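Local atomic coordinates of peptidoglycan D,D-transpeptidase FtsI (Yersinia pestis, PDB entry 6SYN), a protein that probably cross-links peptidoglycan as a class B penicillin-binding protein, the D,D-transpeptidase of septal cell-wall synthesis, and is a target of beta-lactam antibiotics. Residues P32-I44 with I73-Q87. Numbering follows the deposited sequence.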
ATOM      1  N   PRO A  32      22.504 -16.051  15.181  1.00 20.45           N
ATOM      2  CA  PRO A  32      23.786 -16.696  14.895  1.00 20.84           C
ATOM      3  C   PRO A  32      23.578 -18.089  14.281  1.00 21.35           C
ATOM      4  O   PRO A  32      22.828 -18.873  14.849  1.00 21.77           O
ATOM      5  CB  PRO A  32      24.456 -16.769  16.275  1.00 20.73           C
ATOM      6  CG  PRO A  32      23.296 -16.869  17.243  1.00 20.74           C
ATOM      7  CD  PRO A  32      22.195 -16.036  16.620  1.00 20.58           C
ATOM      8  N   VAL A  33      24.225 -18.353  13.141  1.00 21.39           N
ATOM      9  CA  VAL A  33      24.045 -19.602  12.342  1.00 21.81           C
ATOM     10  C   VAL A  33      25.399 -20.051  11.785  1.00 22.18           C
ATOM     11  O   VAL A  33      26.353 -19.251  11.821  1.00 22.66           O
ATOM     12  CB  VAL A  33      23.032 -19.392  11.198  1.00 21.59           C
ATOM     13  CG1 VAL A  33      21.651 -19.042  11.726  1.00 21.45           C
ATOM     14  CG2 VAL A  33      23.506 -18.342  10.204  1.00 21.37           C
ATOM     15  N   ASN A  34      25.460 -21.297  11.308  1.00 22.66           N
ATOM     16  CA  ASN A  34      26.456 -21.779  10.316  1.00 22.96           C
ATOM     17  C   ASN A  34      25.754 -21.773   8.953  1.00 22.55           C
ATOM     18  O   ASN A  34      24.637 -22.333   8.866  1.00 23.00           O
ATOM     19  CB  ASN A  34      27.010 -23.164  10.664  1.00 23.62           C
ATOM     20  CG  ASN A  34      27.230 -23.377  12.149  1.00 24.49           C
ATOM     21  OD1 ASN A  34      26.964 -24.463  12.665  1.00 26.06           O
ATOM     22  ND2 ASN A  34      27.710 -22.359  12.844  1.00 23.78           N
ATOM     23  N   ALA A  35      26.359 -21.134   7.950  1.00 21.55           N
ATOM     24  CA  ALA A  35      25.803 -20.963   6.587  1.00 20.94           C
ATOM     25  C   ALA A  35      26.722 -21.651   5.573  1.00 20.74           C
ATOM     26  O   ALA A  35      27.931 -21.771   5.850  1.00 20.57           O
ATOM     27  CB  ALA A  35      25.643 -19.498   6.271  1.00 20.77           C
ATOM     28  N   VAL A  36      26.155 -22.084   4.446  1.00 20.30           N
ATOM     29  CA  VAL A  36      26.894 -22.760   3.344  1.00 19.98           C
ATOM     30  C   VAL A  36      26.854 -21.843   2.124  1.00 19.96           C
ATOM     31  O   VAL A  36      25.747 -21.511   1.656  1.00 19.41           O
ATOM     32  CB  VAL A  36      26.331 -24.160   3.030  1.00 19.81           C
ATOM     33  CG1 VAL A  36      27.050 -24.807   1.854  1.00 19.56           C
ATOM     34  CG2 VAL A  36      26.388 -25.066   4.250  1.00 19.77           C
ATOM     35  N   TRP A  37      28.034 -21.446   1.650  1.00 20.22           N
ATOM     36  CA  TRP A  37      28.201 -20.620   0.432  1.00 20.50           C
ATOM     37  C   TRP A  37      29.203 -21.304  -0.494  1.00 21.18           C
ATOM     38  O   TRP A  37      30.008 -22.114  -0.008  1.00 21.32           O
ATOM     39  CB  TRP A  37      28.610 -19.191   0.796  1.00 20.14           C
ATOM     40  CG  TRP A  37      29.920 -19.053   1.507  1.00 20.04           C
ATOM     41  CD1 TRP A  37      30.164 -19.218   2.839  1.00 20.06           C
ATOM     42  CD2 TRP A  37      31.168 -18.650   0.921  1.00 19.78           C
ATOM     43  NE1 TRP A  37      31.481 -18.966   3.117  1.00 19.99           N
ATOM     44  CE2 TRP A  37      32.121 -18.610   1.960  1.00 19.86           C
ATOM     45  CE3 TRP A  37      31.571 -18.324  -0.377  1.00 19.94           C
ATOM     46  CZ2 TRP A  37      33.454 -18.270   1.735  1.00 19.91           C
ATOM     47  CZ3 TRP A  37      32.888 -17.987  -0.599  1.00 20.06           C
ATOM     48  CH2 TRP A  37      33.816 -17.962   0.444  1.00 19.79           C
ATOM     49  N   ALA A  38      29.085 -21.039  -1.791  1.00 22.32           N
ATOM     50  CA  ALA A  38      30.018 -21.509  -2.832  1.00 23.65           C
ATOM     51  C   ALA A  38      30.776 -20.292  -3.362  1.00 25.31           C
ATOM     52  O   ALA A  38      30.163 -19.209  -3.438  1.00 26.19           O
ATOM     53  CB  ALA A  38      29.272 -22.235  -3.921  1.00 23.43           C
ATOM     54  N   ASP A  39      32.073 -20.457  -3.630  1.00 27.49           N
ATOM     55  CA  ASP A  39      32.916 -19.483  -4.374  1.00 28.40           C
ATOM     56  C   ASP A  39      32.849 -19.875  -5.842  1.00 28.52           C
ATOM     57  O   ASP A  39      33.726 -20.584  -6.321  1.00 28.49           O
ATOM     58  CB  ASP A  39      34.365 -19.494  -3.876  1.00 28.78           C
ATOM     59  CG  ASP A  39      35.264 -18.453  -4.526  1.00 28.91           C
ATOM     60  OD1 ASP A  39      34.999 -18.065  -5.689  1.00 28.21           O
ATOM     61  OD2 ASP A  39      36.228 -18.037  -3.860  1.00 28.97           O
ATOM     62  N   PRO A  40      31.824 -19.441  -6.605  1.00 30.06           N
ATOM     63  CA  PRO A  40      31.571 -20.038  -7.912  1.00 31.15           C
ATOM     64  C   PRO A  40      32.821 -20.024  -8.806  1.00 32.24           C
ATOM     65  O   PRO A  40      33.078 -21.039  -9.403  1.00 32.17           O
ATOM     66  CB  PRO A  40      30.416 -19.202  -8.486  1.00 31.12           C
ATOM     67  CG  PRO A  40      29.755 -18.591  -7.271  1.00 30.64           C
ATOM     68  CD  PRO A  40      30.892 -18.343  -6.301  1.00 30.63           C
ATOM     69  N   LYS A  41      33.580 -18.921  -8.843  1.00 34.00           N
ATOM     70  CA  LYS A  41      34.829 -18.827  -9.652  1.00 34.92           C
ATOM     71  C   LYS A  41      35.767 -19.970  -9.253  1.00 34.04           C
ATOM     72  O   LYS A  41      36.143 -20.767 -10.135  1.00 33.64           O
ATOM     73  CB  LYS A  41      35.544 -17.483  -9.474  1.00 36.30           C
ATOM     74  CG  LYS A  41      36.756 -17.292 -10.384  1.00 37.47           C
ATOM     75  CD  LYS A  41      37.725 -16.218  -9.932  1.00 37.98           C
ATOM     76  CE  LYS A  41      39.140 -16.464 -10.412  1.00 38.20           C
ATOM     77  NZ  LYS A  41      40.124 -15.627  -9.689  1.00 38.31           N
ATOM     78  N   GLU A  42      36.107 -20.051  -7.967  1.00 33.23           N
ATOM     79  CA  GLU A  42      37.097 -21.021  -7.437  1.00 33.01           C
ATOM     80  C   GLU A  42      36.588 -22.452  -7.649  1.00 32.51           C
ATOM     81  O   GLU A  42      37.427 -23.349  -7.826  1.00 32.53           O
ATOM     82  CB  GLU A  42      37.383 -20.738  -5.960  1.00 33.13           C
ATOM     83  CG  GLU A  42      38.442 -21.645  -5.359  1.00 33.48           C
ATOM     84  CD  GLU A  42      39.731 -21.763  -6.156  1.00 33.37           C
ATOM     85  OE1 GLU A  42      39.815 -21.178  -7.257  1.00 33.25           O
ATOM     86  OE2 GLU A  42      40.649 -22.448  -5.675  1.00 33.25           O
ATOM     87  N   LEU A  43      35.267 -22.643  -7.628  1.00 31.66           N
ATOM     88  CA  LEU A  43      34.598 -23.960  -7.791  1.00 31.09           C
ATOM     89  C   LEU A  43      34.735 -24.431  -9.244  1.00 31.35           C
ATOM     90  O   LEU A  43      35.076 -25.612  -9.449  1.00 31.22           O
ATOM     91  CB  LEU A  43      33.130 -23.810  -7.384  1.00 30.74           C
ATOM     92  CG  LEU A  43      32.376 -25.106  -7.096  1.00 30.73           C
ATOM     93  CD1 LEU A  43      31.284 -24.872  -6.065  1.00 30.39           C
ATOM     94  CD2 LEU A  43      31.788 -25.696  -8.369  1.00 30.65           C
ATOM     95  N   ILE A  44      34.490 -23.543 -10.212  1.00 31.89           N
ATOM     96  CA  ILE A  44      34.417 -23.889 -11.665  1.00 31.84           C
ATOM     97  C   ILE A  44      35.838 -24.110 -12.206  1.00 30.71           C
ATOM     98  O   ILE A  44      35.993 -24.992 -13.073  1.00 30.83           O
ATOM     99  CB  ILE A  44      33.631 -22.828 -12.467  1.00 32.89           C
ATOM    100  CG1 ILE A  44      32.316 -22.447 -11.776  1.00 33.69           C
ATOM    101  CG2 ILE A  44      33.399 -23.309 -13.893  1.00 32.93           C
ATOM    102  CD1 ILE A  44      31.319 -21.711 -12.651  1.00 33.82           C
ATOM    103  N   ILE A  73      25.405 -21.774  -9.279  1.00 42.78           N
ATOM    104  CA  ILE A  73      26.880 -21.540  -9.363  1.00 42.43           C
ATOM    105  C   ILE A  73      27.232 -20.967 -10.742  1.00 42.60           C
ATOM    106  O   ILE A  73      28.180 -20.171 -10.815  1.00 41.39           O
ATOM    107  CB  ILE A  73      27.665 -22.835  -9.059  1.00 42.29           C
ATOM    108  CG1 ILE A  73      27.026 -23.623  -7.911  1.00 41.92           C
ATOM    109  CG2 ILE A  73      29.129 -22.523  -8.782  1.00 42.33           C
ATOM    110  CD1 ILE A  73      27.790 -24.852  -7.481  1.00 41.95           C
ATOM    111  N   ASN A  74      26.486 -21.347 -11.784  1.00 44.33           N
ATOM    112  CA  ASN A  74      26.745 -20.949 -13.196  1.00 45.97           C
ATOM    113  C   ASN A  74      26.212 -19.533 -13.469  1.00 47.38           C
ATOM    114  O   ASN A  74      26.638 -18.933 -14.482  1.00 45.14           O
ATOM    115  CB  ASN A  74      26.183 -21.997 -14.160  1.00 45.21           C
ATOM    116  CG  ASN A  74      26.926 -23.315 -14.058  1.00 45.76           C
ATOM    117  OD1 ASN A  74      28.026 -23.371 -13.509  1.00 45.71           O
ATOM    118  ND2 ASN A  74      26.332 -24.383 -14.568  1.00 44.38           N
ATOM    119  N   ALA A  75      25.341 -19.008 -12.597  1.00 48.85           N
ATOM    120  CA  ALA A  75      24.726 -17.663 -12.716  1.00 49.88           C
ATOM    121  C   ALA A  75      25.812 -16.578 -12.692  1.00 50.52           C
ATOM    122  O   ALA A  75      25.842 -15.755 -13.629  1.00 49.64           O
ATOM    123  CB  ALA A  75      23.720 -17.456 -11.608  1.00 49.60           C
ATOM    124  N   ASN A  76      26.664 -16.588 -11.661  1.00 51.07           N
ATOM    125  CA  ASN A  76      27.752 -15.597 -11.432  1.00 50.58           C
ATOM    126  C   ASN A  76      29.093 -16.329 -11.489  1.00 47.40           C
ATOM    127  O   ASN A  76      29.759 -16.474 -10.466  1.00 45.05           O
ATOM    128  CB  ASN A  76      27.564 -14.860 -10.097  1.00 52.95           C
ATOM    129  CG  ASN A  76      26.265 -14.084  -9.998  1.00 52.98           C
ATOM    130  OD1 ASN A  76      25.319 -14.524  -9.348  1.00 51.99           O
ATOM    131  ND2 ASN A  76      26.207 -12.922 -10.631  1.00 52.91           N
ATOM    132  N   PRO A  77      29.537 -16.796 -12.681  1.00 45.90           N
ATOM    133  CA  PRO A  77      30.648 -17.747 -12.782  1.00 45.97           C
ATOM    134  C   PRO A  77      31.967 -17.294 -12.138  1.00 45.89           C
ATOM    135  O   PRO A  77      32.645 -18.142 -11.592  1.00 46.22           O
ATOM    136  CB  PRO A  77      30.861 -17.908 -14.294  1.00 46.04           C
ATOM    137  CG  PRO A  77      29.529 -17.531 -14.897  1.00 46.13           C
ATOM    138  CD  PRO A  77      29.004 -16.430 -14.001  1.00 45.68           C
ATOM    139  N   LYS A  78      32.290 -15.998 -12.229  1.00 45.67           N
ATOM    140  CA  LYS A  78      33.536 -15.391 -11.680  1.00 45.08           C
ATOM    141  C   LYS A  78      33.237 -14.710 -10.335  1.00 43.67           C
ATOM    142  O   LYS A  78      34.143 -14.037  -9.798  1.00 43.03           O
ATOM    143  CB  LYS A  78      34.131 -14.406 -12.693  1.00 45.87           C
ATOM    144  CG  LYS A  78      34.643 -15.026 -13.989  1.00 45.55           C
ATOM    145  CD  LYS A  78      36.096 -15.460 -13.929  1.00 45.45           C
ATOM    146  CE  LYS A  78      36.811 -15.351 -15.259  1.00 44.88           C
ATOM    147  NZ  LYS A  78      37.495 -14.045 -15.410  1.00 44.68           N
ATOM    148  N   GLY A  79      32.023 -14.899  -9.804  1.00 42.47           N
ATOM    149  CA  GLY A  79      31.597 -14.404  -8.481  1.00 41.13           C
ATOM    150  C   GLY A  79      32.398 -15.044  -7.360  1.00 40.24           C
ATOM    151  O   GLY A  79      32.958 -16.137  -7.578  1.00 39.26           O
ATOM    152  N   ARG A  80      32.449 -14.384  -6.202  1.00 40.17           N
ATOM    153  CA  ARG A  80      33.268 -14.801  -5.030  1.00 40.68           C
ATOM    154  C   ARG A  80      32.346 -15.230  -3.882  1.00 38.25           C
ATOM    155  O   ARG A  80      32.887 -15.603  -2.821  1.00 37.47           O
ATOM    156  CB  ARG A  80      34.205 -13.669  -4.579  1.00 42.60           C
ATOM    157  CG  ARG A  80      34.462 -12.597  -5.633  1.00 44.71           C
ATOM    158  CD  ARG A  80      35.847 -11.958  -5.623  1.00 45.37           C
ATOM    159  NE  ARG A  80      36.087 -11.036  -4.512  1.00 46.02           N
ATOM    160  CZ  ARG A  80      36.782  -9.896  -4.582  1.00 45.49           C
ATOM    161  NH1 ARG A  80      36.939  -9.156  -3.495  1.00 45.21           N
ATOM    162  NH2 ARG A  80      37.308  -9.482  -5.724  1.00 45.03           N
ATOM    163  N   PHE A  81      31.019 -15.169  -4.069  1.00 35.45           N
ATOM    164  CA  PHE A  81      30.023 -15.542  -3.029  1.00 33.38           C
ATOM    165  C   PHE A  81      28.636 -15.808  -3.627  1.00 31.98           C
ATOM    166  O   PHE A  81      28.061 -14.904  -4.268  1.00 31.85           O
ATOM    167  CB  PHE A  81      29.904 -14.458  -1.958  1.00 32.96           C
ATOM    168  CG  PHE A  81      29.144 -14.934  -0.749  1.00 33.17           C
ATOM    169  CD1 PHE A  81      27.759 -14.965  -0.749  1.00 33.09           C
ATOM    170  CD2 PHE A  81      29.815 -15.418   0.362  1.00 33.34           C
ATOM    171  CE1 PHE A  81      27.062 -15.438   0.351  1.00 32.95           C
ATOM    172  CE2 PHE A  81      29.115 -15.887   1.463  1.00 33.27           C
ATOM    173  CZ  PHE A  81      27.741 -15.898   1.455  1.00 32.85           C
ATOM    174  N   VAL A  82      28.102 -17.009  -3.377  1.00 30.33           N
ATOM    175  CA  VAL A  82      26.660 -17.356  -3.559  1.00 29.82           C
ATOM    176  C   VAL A  82      26.228 -18.278  -2.412  1.00 28.70           C
ATOM    177  O   VAL A  82      26.887 -19.329  -2.228  1.00 28.31           O
ATOM    178  CB  VAL A  82      26.392 -18.002  -4.932  1.00 29.98           C
ATOM    179  CG1 VAL A  82      26.848 -17.102  -6.068  1.00 30.61           C
ATOM    180  CG2 VAL A  82      27.018 -19.385  -5.060  1.00 30.20           C
ATOM    181  N   TYR A  83      25.171 -17.906  -1.680  1.00 26.89           N
ATOM    182  CA  TYR A  83      24.532 -18.752  -0.634  1.00 26.31           C
ATOM    183  C   TYR A  83      23.973 -20.024  -1.283  1.00 25.17           C
ATOM    184  O   TYR A  83      23.397 -19.944  -2.394  1.00 23.44           O
ATOM    185  CB  TYR A  83      23.416 -18.014   0.119  1.00 26.58           C
ATOM    186  CG  TYR A  83      23.873 -17.128   1.251  1.00 26.52           C
ATOM    187  CD1 TYR A  83      24.463 -17.664   2.386  1.00 26.54           C
ATOM    188  CD2 TYR A  83      23.701 -15.753   1.198  1.00 26.26           C
ATOM    189  CE1 TYR A  83      24.880 -16.856   3.433  1.00 26.94           C
ATOM    190  CE2 TYR A  83      24.118 -14.930   2.233  1.00 26.27           C
ATOM    191  CZ  TYR A  83      24.710 -15.484   3.354  1.00 26.86           C
ATOM    192  OH  TYR A  83      25.123 -14.674   4.373  1.00 27.03           O
ATOM    193  N   LEU A  84      24.185 -21.163  -0.609  1.00 24.82           N
ATOM    194  CA  LEU A  84      23.542 -22.477  -0.881  1.00 24.29           C
ATOM    195  C   LEU A  84      22.548 -22.788   0.247  1.00 24.38           C
ATOM    196  O   LEU A  84      21.507 -23.411  -0.044  1.00 25.71           O
ATOM    197  CB  LEU A  84      24.618 -23.565  -0.988  1.00 23.52           C
ATOM    198  CG  LEU A  84      25.703 -23.337  -2.044  1.00 23.47           C
ATOM    199  CD1 LEU A  84      26.717 -24.470  -2.030  1.00 23.37           C
ATOM    200  CD2 LEU A  84      25.107 -23.184  -3.439  1.00 23.31           C
ATOM    201  N   ALA A  85      22.867 -22.385   1.482  1.00 23.81           N
ATOM    202  CA  ALA A  85      21.978 -22.473   2.666  1.00 23.24           C
ATOM    203  C   ALA A  85      22.365 -21.387   3.675  1.00 23.00           C
ATOM    204  O   ALA A  85      23.539 -21.351   4.088  1.00 22.89           O
ATOM    205  CB  ALA A  85      22.062 -23.848   3.283  1.00 23.17           C
ATOM    206  N   ARG A  86      21.405 -20.547   4.068  1.00 22.76           N
ATOM    207  CA  ARG A  86      21.611 -19.481   5.082  1.00 22.57           C
ATOM    208  C   ARG A  86      21.872 -20.135   6.444  1.00 21.20           C
ATOM    209  O   ARG A  86      22.560 -19.519   7.278  1.00 20.37           O
ATOM    210  CB  ARG A  86      20.398 -18.546   5.114  1.00 23.93           C
ATOM    211  CG  ARG A  86      20.201 -17.749   3.833  1.00 25.34           C
ATOM    212  CD  ARG A  86      19.384 -16.486   4.043  1.00 26.88           C
ATOM    213  NE  ARG A  86      18.861 -15.974   2.780  1.00 28.23           N
ATOM    214  CZ  ARG A  86      19.416 -15.015   2.033  1.00 29.25           C
ATOM    215  NH1 ARG A  86      18.834 -14.656   0.898  1.00 29.22           N
ATOM    216  NH2 ARG A  86      20.535 -14.414   2.412  1.00 29.17           N
ATOM    217  N   GLN A  87      21.374 -21.360   6.623  1.00 20.40           N
ATOM    218  CA  GLN A  87      21.236 -22.050   7.930  1.00 20.09           C
ATOM    219  C   GLN A  87      21.377 -23.559   7.715  1.00 20.15           C
ATOM    220  O   GLN A  87      20.695 -24.100   6.820  1.00 19.41           O
ATOM    221  CB  GLN A  87      19.861 -21.726   8.517  1.00 19.90           C
ATOM    222  CG  GLN A  87      19.841 -21.556  10.026  1.00 19.74           C
ATOM    223  CD  GLN A  87      18.490 -21.084  10.504  1.00 19.86           C
ATOM    224  OE1 GLN A  87      18.249 -19.891  10.670  1.00 19.72           O
ATOM    225  NE2 GLN A  87      17.581 -22.025  10.706  1.00 20.08           N
TER
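V36 and A38 pair antiparallel with A85 and V82 through backbone hydrogen bonds, and a classic beta bulge interrupts the ladder. At the bulge V36 O accepts from both L84 N (2.8 Å) and A85 N (3.0 Å), so one carbonyl grips two successive amides and the register slips by one residue before W37 faces Y83. Beyond the ladder, K41 N donates to G79 O (3.1 Å), tying the first turn of helix 40-45 to the type I turn N76-G79. D39 is the N-cap of that helix: with CG anti to the backbone N (chi1 -176°), its OD1 takes E42 N from above the carboxylate plane.

On the W37 and Y83 face, the F81 ring lies nearly parallel to the five-membered ring of W37, planes 18° apart, but is slid so far that the two barely overlap. W37 CB sits over the F81 face, 3.8 Å from the ring centroid, in a CH-pi contact, while F81 CE1 lies above the centre of the Y83 ring. On the other face, L84 CD1 touches both V36 CG1 and A38 CB. P40 CG, at the outer corner of the pyrrolidine ring, meets V82 CG1 at 3.5 Å, and P40 CB rests on I73 CG2; L43 CD1 reaches I73 CD1 crosswise.

Strand 104-113 flanks strand 26-38 on its other edge, with H105 stacked on W37 and R107 making a cation-pi contact to it. Helices 54-62 and 66-74 pack against L84, within the N-terminal dimerisation-domain part of the chain, remote from the ligand-bearing transpeptidase pocket.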